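Side-chain contact in cellobiose 2-epimerase (Ruminococcus albus, PDB 3VW5), which reversibly epimerises the reducing-end glucose of cellobiose, giving 4-O-beta-D-glucopyranosyl-D-mannose without any prior modification of the sugar: residues A268-D271 with L272-H276. The protein carries 2 engineered substitutions. Sequence-based numbering, arbitrary orientation.
Sequences AEMD and LKISH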
loop_
_atom_site.group_PDB
_atom_site.type_symbol
_atom_site.label_atom_id
_atom_site.label_comp_id
_atom_site.label_asym_id
_atom_site.label_seq_id
_atom_site.Cartn_x
_atom_site.Cartn_y
_atom_site.Cartn_z
ATOM N N ALA A 268 3.907 -7.916 -18.302
ATOM C CA ALA A 268 4.831 -6.838 -18.630
ATOM C C ALA A 268 4.331 -5.989 -19.795
ATOM O O ALA A 268 4.588 -4.776 -19.854
ATOM C CB ALA A 268 6.217 -7.382 -18.919
ATOM N N GLU A 269 3.609 -6.606 -20.722
ATOM C CA GLU A 269 3.083 -5.841 -21.851
ATOM C C GLU A 269 1.851 -5.048 -21.458
ATOM O O GLU A 269 1.698 -3.902 -21.869
ATOM C CB GLU A 269 2.810 -6.733 -23.064
ATOM C CG GLU A 269 4.088 -7.343 -23.618
ATOM C CD GLU A 269 3.993 -7.726 -25.088
ATOM O OE1 GLU A 269 2.925 -7.464 -25.704
ATOM O OE2 GLU A 269 4.991 -8.287 -25.621
ATOM N N MET A 270 0.982 -5.651 -20.650
ATOM C CA MET A 270 -0.194 -4.952 -20.148
ATOM C C MET A 270 0.226 -3.784 -19.253
ATOM O O MET A 270 -0.223 -2.652 -19.433
ATOM C CB MET A 270 -1.106 -5.908 -19.377
ATOM C CG MET A 270 -2.460 -5.308 -19.011
ATOM S SD MET A 270 -3.442 -6.369 -17.928
ATOM C CE MET A 270 -2.479 -6.323 -16.420
ATOM N N ASP A 271 1.107 -4.068 -18.301
ATOM C CA ASP A 271 1.580 -3.055 -17.364
ATOM C C ASP A 271 2.244 -1.849 -18.044
ATOM O O ASP A 271 1.997 -0.687 -17.658
ATOM C CB ASP A 271 2.514 -3.699 -16.342
ATOM C CG ASP A 271 1.786 -4.674 -15.444
ATOM O OD1 ASP A 271 0.567 -4.474 -15.244
ATOM O OD2 ASP A 271 2.420 -5.632 -14.947
ATOM N N LEU A 272 3.076 -2.128 -19.050
ATOM C CA LEU A 272 3.662 -1.071 -19.865
ATOM C C LEU A 272 2.568 -0.210 -20.506
ATOM O O LEU A 272 2.670 1.021 -20.538
ATOM C CB LEU A 272 4.584 -1.651 -20.938
ATOM C CG LEU A 272 6.073 -1.718 -20.583
ATOM C CD1 LEU A 272 6.866 -2.364 -21.696
ATOM C CD2 LEU A 272 6.630 -0.342 -20.284
ATOM N N LYS A 273 1.517 -0.848 -21.017
ATOM C CA LYS A 273 0.468 -0.091 -21.678
ATOM C C LYS A 273 -0.176 0.863 -20.694
ATOM O O LYS A 273 -0.491 1.998 -21.039
ATOM C CB LYS A 273 -0.589 -1.012 -22.291
ATOM C CG LYS A 273 -0.220 -1.544 -23.659
ATOM C CD LYS A 273 -1.260 -2.507 -24.157
ATOM C CE LYS A 273 -0.664 -3.451 -25.186
ATOM N NZ LYS A 273 -1.577 -4.611 -25.431
ATOM N N ILE A 274 -0.369 0.388 -19.470
ATOM C CA ILE A 274 -0.935 1.200 -18.405
ATOM C C ILE A 274 0.058 2.297 -18.027
ATOM O O ILE A 274 -0.323 3.441 -17.827
ATOM C CB ILE A 274 -1.298 0.336 -17.177
ATOM C CG1 ILE A 274 -2.290 -0.762 -17.591
ATOM C CG2 ILE A 274 -1.832 1.209 -16.025
ATOM C CD1 ILE A 274 -2.553 -1.785 -16.526
ATOM N N SER A 275 1.335 1.937 -17.943
ATOM C CA SER A 275 2.384 2.908 -17.674
ATOM C C SER A 275 2.407 4.041 -18.686
ATOM O O SER A 275 2.495 5.213 -18.310
ATOM C CB SER A 275 3.741 2.231 -17.667
ATOM O OG SER A 275 3.995 1.672 -16.401
ATOM N N HIS A 276 2.361 3.705 -19.971
ATOM C CA HIS A 276 2.433 4.748 -20.981
ATOM C C HIS A 276 1.230 5.643 -20.859
ATOM O O HIS A 276 1.356 6.863 -20.937
ATOM C CB HIS A 276 2.543 4.190 -22.410
ATOM C CG HIS A 276 3.942 3.817 -22.795
ATOM N ND1 HIS A 276 4.910 4.768 -23.075
ATOM C CD2 HIS A 276 4.545 2.601 -22.912
ATOM C CE1 HIS A 276 6.056 4.141 -23.364
ATOM N NE2 HIS A 276 5.857 2.829 -23.278
#
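The carbonyl oxygen of Asp-271 takes the amide hydrogen of Ser-275, N to O 2.7 Å, in a bond with an N-H...O angle of 159°. The Ser-275 side chain lies by the same oxygen: with OG beside its own backbone N (chi1 -84°), the hydroxyl oxygen stands 3.3 Å from Asp-271 O. One residue back, Ile-274 N reaches Met-270 O at 3.0 Å. The bonds from Lys-273 N to Glu-269 O and from Leu-272 N to Ala-268 O are longer, both 3.2 Å. Together they make the i to i+4 ladder of helix 261-281, which belongs to the (alpha/alpha)6 barrel.

Side chains meet one turn apart on the buried face, where the CG methylene of Met-270 faces the CD1 methyl of Ile-274 at 4.3 Å. Ile-274 turns CG1 back toward the preceding turn (chi1 -58°), which places that branch alongside Met-270 O. Both residues also touch Tyr-217, and helix 241-258 receives them through Met-251 and Thr-248. On another flank Leu-272 lies with CB and CG over Ala-268 O, CB at 3.3 Å, while its side chain packs on Ala-316 and Ser-320. The extended Lys-273 chain runs past Glu-269 O, but NZ stops 5.3 Å from Glu-269 OE1, too far for a salt bridge.

Asp-271 is buried, and its OD2 lies close to OD1 of Asp-252 on helix 241-258. Two carboxylates so near each other would probably raise the proton affinity of one of them, whereas the opposite charges of Glu-269 and Lys-273 can attract only at longer range, on the exposed face.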